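Local atomic coordinates of Ro sixty-related protein, RSR (Deinococcus radiodurans, PDB entry 2NVO), a protein that binds several small RNAs, including a Y RNA, that accumulate during recovery from ultraviolet irradiation and contributes to the bacterium's resistance to that radiation. Residues Asp40-Leu44 with Phe71-Leu75; Leu106-Lys111 with Ala122-Leu126. The contacts are given in a common frame with arbitrary orientation. Numbering follows the deposited sequence.

Interaction 1 of 2, residues Asp40-Leu44 with Phe71-Leu75; sequences DESRL and FVREL
Asp-40 to Leu-44 is the start of helix 40-50, and Phe-71 to Leu-75 lies within helix 70-78. Their axes come within 11.2 Å and run obliquely antiparallel, 134° between N-to-C directions (signed crossing -134°). The CA atoms of Leu-44 and Val-72 are 7.1 Å apart, those of Asp-40 and Leu-75 7.5 Å. So wide a gap calls for large side chains. Phe-71 (chi1 t) fills much of it, its ring covered on one face by the extended Arg-43 (t, t, t). The guanidinium lies flat on the ring, planes 7° and centres 4.2 Å apart, an off-centre cation-pi stack, while CD of Arg-43 sits 3.4 Å from the ring centroid of Phe-71 (CH-pi). Asp-40 OD1 meets the ring edge at Phe-71 CE1 (3.7 Å), and Asp-40 OD2 touches Leu-75 CD1 (3.6 Å). Deeper, Leu-44 and Leu-75, both t,p, join CD2 to CD2 at 3.9 Å and pack against helix 80-93, within the helical TROVE domain. No hydrogen bond links the segments. Salt bridges Arg-43 to Asp-53 and Asp-40 to Arg-78 satisfy the charges on the more exposed side, with Arg-43 over the ring face and Asp-40 at its edge, while the leucines form the buried apolar side.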
ATOM      1  N   ASP A  40      22.681  -1.244  13.342  1.00 38.85           N
ATOM      2  CA  ASP A  40      21.877  -2.430  13.041  1.00 37.63           C
ATOM      3  C   ASP A  40      20.390  -2.105  13.087  1.00 35.93           C
ATOM      4  O   ASP A  40      19.635  -2.505  12.201  1.00 34.61           O
ATOM      5  CB  ASP A  40      22.168  -3.575  14.026  1.00 37.47           C
ATOM      6  CG  ASP A  40      23.568  -4.146  13.884  1.00 40.58           C
ATOM      7  OD1 ASP A  40      24.218  -3.932  12.837  1.00 37.12           O
ATOM      8  OD2 ASP A  40      24.019  -4.824  14.833  1.00 45.43           O
ATOM      9  N   GLU A  41      19.977  -1.386  14.125  1.00 34.66           N
ATOM     10  CA  GLU A  41      18.580  -1.014  14.306  1.00 37.14           C
ATOM     11  C   GLU A  41      18.035  -0.279  13.081  1.00 34.39           C
ATOM     12  O   GLU A  41      16.948  -0.586  12.584  1.00 32.81           O
ATOM     13  CB  GLU A  41      18.404  -0.127  15.548  1.00 40.78           C
ATOM     14  CG  GLU A  41      18.618  -0.821  16.893  1.00 44.69           C
ATOM     15  CD  GLU A  41      20.070  -0.779  17.380  1.00 46.00           C
ATOM     16  OE1 GLU A  41      20.280  -0.845  18.611  1.00 50.54           O
ATOM     17  OE2 GLU A  41      20.996  -0.681  16.542  1.00 40.07           O
ATOM     18  N   SER A  42      18.794   0.698  12.604  1.00 35.71           N
ATOM     19  CA  SER A  42      18.339   1.551  11.517  1.00 34.47           C
ATOM     20  C   SER A  42      18.372   0.824  10.189  1.00 28.61           C
ATOM     21  O   SER A  42      17.491   1.008   9.353  1.00 27.11           O
ATOM     22  CB  SER A  42      19.192   2.816  11.432  1.00 34.56           C
ATOM     23  OG  SER A  42      18.970   3.637  12.562  1.00 40.41           O
ATOM     24  N   ARG A  43      19.406   0.016   9.990  1.00 29.19           N
ATOM     25  CA  ARG A  43      19.567  -0.698   8.735  1.00 31.03           C
ATOM     26  C   ARG A  43      18.494  -1.772   8.596  1.00 25.40           C
ATOM     27  O   ARG A  43      17.964  -1.988   7.514  1.00 24.80           O
ATOM     28  CB  ARG A  43      20.963  -1.310   8.623  1.00 28.98           C
ATOM     29  CG  ARG A  43      21.292  -1.774   7.216  1.00 32.34           C
ATOM     30  CD  ARG A  43      22.701  -2.337   7.105  1.00 30.64           C
ATOM     31  NE  ARG A  43      22.941  -2.936   5.794  1.00 28.89           N
ATOM     32  CZ  ARG A  43      24.135  -3.343   5.370  1.00 31.39           C
ATOM     33  NH1 ARG A  43      25.198  -3.209   6.154  1.00 32.13           N
ATOM     34  NH2 ARG A  43      24.271  -3.878   4.166  1.00 31.87           N
ATOM     35  N   LEU A  44      18.176  -2.440   9.696  1.00 25.58           N
ATOM     36  CA  LEU A  44      17.129  -3.454   9.685  1.00 25.50           C
ATOM     37  C   LEU A  44      15.753  -2.815   9.511  1.00 23.20           C
ATOM     38  O   LEU A  44      14.907  -3.353   8.801  1.00 20.64           O
ATOM     39  CB  LEU A  44      17.158  -4.296  10.963  1.00 26.36           C
ATOM     40  CG  LEU A  44      16.061  -5.362  11.063  1.00 27.07           C
ATOM     41  CD1 LEU A  44      16.267  -6.434   9.992  1.00 25.03           C
ATOM     42  CD2 LEU A  44      16.010  -5.990  12.444  1.00 27.43           C
ATOM     43  N   PHE A  71      23.507  -9.142   5.189  1.00 25.27           N
ATOM     44  CA  PHE A  71      23.462  -8.356   6.407  1.00 27.78           C
ATOM     45  C   PHE A  71      22.329  -8.813   7.308  1.00 28.39           C
ATOM     46  O   PHE A  71      22.473  -8.863   8.532  1.00 28.62           O
ATOM     47  CB  PHE A  71      23.305  -6.863   6.143  1.00 28.51           C
ATOM     48  CG  PHE A  71      22.810  -6.121   7.338  1.00 30.25           C
ATOM     49  CD1 PHE A  71      23.693  -5.693   8.313  1.00 33.01           C
ATOM     50  CD2 PHE A  71      21.456  -5.903   7.526  1.00 28.86           C
ATOM     51  CE1 PHE A  71      23.236  -5.036   9.439  1.00 32.95           C
ATOM     52  CE2 PHE A  71      20.997  -5.248   8.648  1.00 31.20           C
ATOM     53  CZ  PHE A  71      21.891  -4.814   9.609  1.00 32.78           C
ATOM     54  N   VAL A  72      21.193  -9.131   6.700  1.00 24.93           N
ATOM     55  CA  VAL A  72      20.021  -9.528   7.464  1.00 27.15           C
ATOM     56  C   VAL A  72      20.210 -10.878   8.171  1.00 26.36           C
ATOM     57  O   VAL A  72      19.848 -11.035   9.339  1.00 28.62           O
ATOM     58  CB  VAL A  72      18.760  -9.553   6.575  1.00 25.24           C
ATOM     59  CG1 VAL A  72      17.572 -10.099   7.339  1.00 23.19           C
ATOM     60  CG2 VAL A  72      18.472  -8.158   6.045  1.00 27.50           C
ATOM     61  N   ARG A  73      20.763 -11.854   7.464  1.00 27.43           N
ATOM     62  CA  ARG A  73      21.000 -13.164   8.068  1.00 30.10           C
ATOM     63  C   ARG A  73      22.043 -13.056   9.174  1.00 30.37           C
ATOM     64  O   ARG A  73      21.832 -13.517  10.296  1.00 29.87           O
ATOM     65  CB  ARG A  73      21.457 -14.167   7.012  1.00 28.40           C
ATOM     66  CG  ARG A  73      20.352 -14.589   6.065  1.00 30.26           C
ATOM     67  CD  ARG A  73      20.879 -15.497   4.981  1.00 31.74           C
ATOM     68  NE  ARG A  73      21.644 -14.759   3.986  1.00 31.77           N
ATOM     69  CZ  ARG A  73      21.135 -14.324   2.837  1.00 33.61           C
ATOM     70  NH1 ARG A  73      19.860 -14.564   2.543  1.00 33.99           N
ATOM     71  NH2 ARG A  73      21.894 -13.648   1.984  1.00 29.95           N
ATOM     72  N   GLU A  74      23.162 -12.429   8.834  1.00 30.52           N
ATOM     73  CA  GLU A  74      24.260 -12.188   9.765  1.00 33.97           C
ATOM     74  C   GLU A  74      23.785 -11.511  11.044  1.00 34.85           C
ATOM     75  O   GLU A  74      24.255 -11.825  12.133  1.00 36.14           O
ATOM     76  CB  GLU A  74      25.324 -11.333   9.079  1.00 34.06           C
ATOM     77  CG  GLU A  74      26.069 -10.370   9.998  1.00 38.01           C
ATOM     78  CD  GLU A  74      26.430  -9.071   9.285  1.00 42.80           C
ATOM     79  OE1 GLU A  74      25.575  -8.157   9.242  1.00 37.31           O
ATOM     80  OE2 GLU A  74      27.566  -8.966   8.766  1.00 52.99           O
ATOM     81  N   LEU A  75      22.847 -10.585  10.910  1.00 35.05           N
ATOM     82  CA  LEU A  75      22.327  -9.881  12.068  1.00 32.18           C
ATOM     83  C   LEU A  75      21.471 -10.790  12.929  1.00 33.65           C
ATOM     84  O   LEU A  75      21.480 -10.681  14.150  1.00 34.20           O
ATOM     85  CB  LEU A  75      21.512  -8.663  11.647  1.00 32.78           C
ATOM     86  CG  LEU A  75      20.746  -8.025  12.806  1.00 31.51           C
ATOM     87  CD1 LEU A  75      21.722  -7.431  13.821  1.00 36.46           C
ATOM     88  CD2 LEU A  75      19.788  -6.963  12.294  1.00 32.54           C
TER

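Interaction 2 of 2, residues Leu106-Lys111 with Ala122-Leu126; sequences LALIAK and AWDAL
Two consecutive helices of the TROVE domain, which is built of HEAT-like helical repeats, meet here: Leu-106 to Lys-111 belongs to helix 100-112 and Ala-122 to Leu-126 to helix 116-129. The N-to-C directions of the segments differ by 135° and the axes approach to 9.2 Å, closest in register at Ala-110 and Ala-122, whose CA atoms are 4.9 Å apart.

Apolar packing dominates. At the near point both residues are alanines with CA-to-CB bonds directed toward the partner helix; their CB atoms touch at 3.5 Å, and Ala-122 CB lies equally close, 3.5 Å, to the backbone N of Ala-110. The small methyl groups let the CA atoms come this close. Ile-109 CG2 reaches Ala-122 CB at 3.8 Å. Where the helices diverge, leucines take over: Leu-106 (t,p) sets CD1 4.0 Å from Ala-122 CB and 4.4 Å from Ala-125 CB, and CD2 3.6 Å from CD1 of Leu-126, also t,p.

The aromatic contact comes from Trp-123 (chi1 m, chi2 109°), whose indole swings in so that Ala-110 CB sits over the face of its five-membered ring, 3.8 Å from the centroid, a CH-pi interaction. Lys-111, folded m,m,m,t, brings CD to 3.9 Å from Trp-123 CZ2, while its NZ hydrogen-bonds to Gly-148 O and Thr-153 OG1. Helix 151-163 also packs on the indole.

Cohesion thus rests mainly on close-fitting hydrocarbon and one aromatic face, with the lysine lending its CD methylene to the buried interface and its charged end to polar partners beyond it.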
ATOM      1  N   LEU A 106      10.956 -12.576  10.826  1.00 17.93           N
ATOM      2  CA  LEU A 106      10.406 -13.365  11.922  1.00 19.73           C
ATOM      3  C   LEU A 106      10.657 -14.851  11.717  1.00 21.86           C
ATOM      4  O   LEU A 106      11.051 -15.551  12.654  1.00 20.53           O
ATOM      5  CB  LEU A 106       8.908 -13.104  12.108  1.00 15.74           C
ATOM      6  CG  LEU A 106       8.358 -13.601  13.455  1.00 17.35           C
ATOM      7  CD1 LEU A 106       8.790 -12.702  14.619  1.00 22.85           C
ATOM      8  CD2 LEU A 106       6.843 -13.714  13.428  1.00 20.25           C
ATOM      9  N   ALA A 107      10.435 -15.333  10.495  1.00 18.93           N
ATOM     10  CA  ALA A 107      10.756 -16.709  10.165  1.00 20.01           C
ATOM     11  C   ALA A 107      12.223 -17.016  10.424  1.00 22.83           C
ATOM     12  O   ALA A 107      12.541 -18.053  11.007  1.00 25.55           O
ATOM     13  CB  ALA A 107      10.387 -17.027   8.716  1.00 18.94           C
ATOM     14  N   LEU A 108      13.117 -16.128   9.991  1.00 18.99           N
ATOM     15  CA  LEU A 108      14.556 -16.356  10.140  1.00 21.70           C
ATOM     16  C   LEU A 108      14.944 -16.513  11.609  1.00 24.60           C
ATOM     17  O   LEU A 108      15.678 -17.430  11.975  1.00 26.18           O
ATOM     18  CB  LEU A 108      15.377 -15.219   9.516  1.00 24.60           C
ATOM     19  CG  LEU A 108      15.438 -15.090   7.995  1.00 23.33           C
ATOM     20  CD1 LEU A 108      16.003 -13.725   7.589  1.00 22.64           C
ATOM     21  CD2 LEU A 108      16.268 -16.220   7.396  1.00 25.93           C
ATOM     22  N   ILE A 109      14.465 -15.597  12.439  1.00 23.86           N
ATOM     23  CA  ILE A 109      14.715 -15.664  13.868  1.00 25.29           C
ATOM     24  C   ILE A 109      14.120 -16.952  14.449  1.00 26.57           C
ATOM     25  O   ILE A 109      14.827 -17.765  15.050  1.00 32.28           O
ATOM     26  CB  ILE A 109      14.124 -14.446  14.595  1.00 25.07           C
ATOM     27  CG1 ILE A 109      14.674 -13.142  14.008  1.00 23.41           C
ATOM     28  CG2 ILE A 109      14.414 -14.531  16.098  1.00 29.56           C
ATOM     29  CD1 ILE A 109      13.986 -11.894  14.561  1.00 26.21           C
ATOM     30  N   ALA A 110      12.824 -17.144  14.237  1.00 23.37           N
ATOM     31  CA  ALA A 110      12.111 -18.295  14.770  1.00 26.50           C
ATOM     32  C   ALA A 110      12.758 -19.616  14.374  1.00 29.50           C
ATOM     33  O   ALA A 110      12.799 -20.551  15.176  1.00 29.71           O
ATOM     34  CB  ALA A 110      10.644 -18.270  14.336  1.00 21.29           C
ATOM     35  N   LYS A 111      13.268 -19.690  13.149  1.00 24.05           N
ATOM     36  CA  LYS A 111      13.752 -20.958  12.612  1.00 27.52           C
ATOM     37  C   LYS A 111      15.253 -21.156  12.754  1.00 31.56           C
ATOM     38  O   LYS A 111      15.713 -22.285  12.846  1.00 33.72           O
ATOM     39  CB  LYS A 111      13.366 -21.123  11.140  1.00 24.28           C
ATOM     40  CG  LYS A 111      11.869 -21.132  10.867  1.00 24.78           C
ATOM     41  CD  LYS A 111      11.175 -22.350  11.441  1.00 24.43           C
ATOM     42  CE  LYS A 111      11.689 -23.640  10.819  1.00 26.55           C
ATOM     43  NZ  LYS A 111      10.763 -24.787  11.048  1.00 26.37           N
ATOM     44  N   ALA A 122      10.280 -15.329  19.001  1.00 29.40           N
ATOM     45  CA  ALA A 122       9.774 -15.111  17.647  1.00 27.32           C
ATOM     46  C   ALA A 122       8.442 -15.833  17.465  1.00 25.77           C
ATOM     47  O   ALA A 122       7.449 -15.228  17.074  1.00 22.57           O
ATOM     48  CB  ALA A 122      10.787 -15.566  16.618  1.00 27.00           C
ATOM     49  N   TRP A 123       8.415 -17.124  17.779  1.00 26.87           N
ATOM     50  CA  TRP A 123       7.167 -17.879  17.737  1.00 23.83           C
ATOM     51  C   TRP A 123       6.054 -17.230  18.547  1.00 26.15           C
ATOM     52  O   TRP A 123       4.923 -17.129  18.069  1.00 26.09           O
ATOM     53  CB  TRP A 123       7.384 -19.321  18.184  1.00 26.93           C
ATOM     54  CG  TRP A 123       8.052 -20.162  17.145  1.00 26.83           C
ATOM     55  CD1 TRP A 123       9.330 -20.647  17.172  1.00 27.03           C
ATOM     56  CD2 TRP A 123       7.480 -20.606  15.911  1.00 23.15           C
ATOM     57  NE1 TRP A 123       9.583 -21.378  16.034  1.00 24.87           N
ATOM     58  CE2 TRP A 123       8.461 -21.366  15.243  1.00 24.44           C
ATOM     59  CE3 TRP A 123       6.227 -20.445  15.310  1.00 20.97           C
ATOM     60  CZ2 TRP A 123       8.232 -21.962  14.007  1.00 22.74           C
ATOM     61  CZ3 TRP A 123       6.003 -21.039  14.081  1.00 20.79           C
ATOM     62  CH2 TRP A 123       6.998 -21.783  13.445  1.00 22.21           C
ATOM     63  N   ASP A 124       6.368 -16.776  19.759  1.00 27.91           N
ATOM     64  CA  ASP A 124       5.359 -16.151  20.613  1.00 27.35           C
ATOM     65  C   ASP A 124       4.760 -14.890  19.981  1.00 28.26           C
ATOM     66  O   ASP A 124       3.619 -14.525  20.271  1.00 29.88           O
ATOM     67  CB  ASP A 124       5.938 -15.809  21.991  1.00 29.35           C
ATOM     68  CG  ASP A 124       6.096 -17.033  22.888  1.00 35.93           C
ATOM     69  OD1 ASP A 124       5.449 -18.077  22.618  1.00 32.32           O
ATOM     70  OD2 ASP A 124       6.871 -16.944  23.869  1.00 34.49           O
ATOM     71  N   ALA A 125       5.530 -14.235  19.117  1.00 25.77           N
ATOM     72  CA  ALA A 125       5.059 -13.035  18.425  1.00 26.84           C
ATOM     73  C   ALA A 125       4.278 -13.344  17.144  1.00 26.22           C
ATOM     74  O   ALA A 125       3.575 -12.477  16.630  1.00 25.03           O
ATOM     75  CB  ALA A 125       6.219 -12.108  18.118  1.00 24.18           C
ATOM     76  N   LEU A 126       4.387 -14.569  16.633  1.00 24.90           N
ATOM     77  CA  LEU A 126       3.713 -14.914  15.380  1.00 22.69           C
ATOM     78  C   LEU A 126       2.227 -14.531  15.331  1.00 24.25           C
ATOM     79  O   LEU A 126       1.761 -13.982  14.334  1.00 23.16           O
ATOM     80  CB  LEU A 126       3.900 -16.394  15.026  1.00 20.12           C
ATOM     81  CG  LEU A 126       3.385 -16.757  13.631  1.00 21.63           C
ATOM     82  CD1 LEU A 126       4.131 -15.955  12.551  1.00 20.65           C
ATOM     83  CD2 LEU A 126       3.510 -18.240  13.357  1.00 19.21           C
TER

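How the interactions relate
Interactions 1 and 2 follow one another along the chain, the first closing before the second opens, and both belong to the TROVE domain. Their centres are about 16 Å apart, and they touch directly where Val-72 CG1 packs 4.0 Å from Leu-108 CD1, through residues that make no close contact within their own pairs. Helix 80-93 ties them further by apolar packing: it receives Leu-44 and Leu-75 from interaction 1 and Leu-106 and Ile-109 from interaction 2. Both centres lie about 24 Å from the chain's, on the same side. Neither includes a calcium ligand (Ser-372, Ser-374, Glu-467), but interaction 2 packs against helices 133-143 and 151-163, inferred by similarity to be in the RNA-binding region.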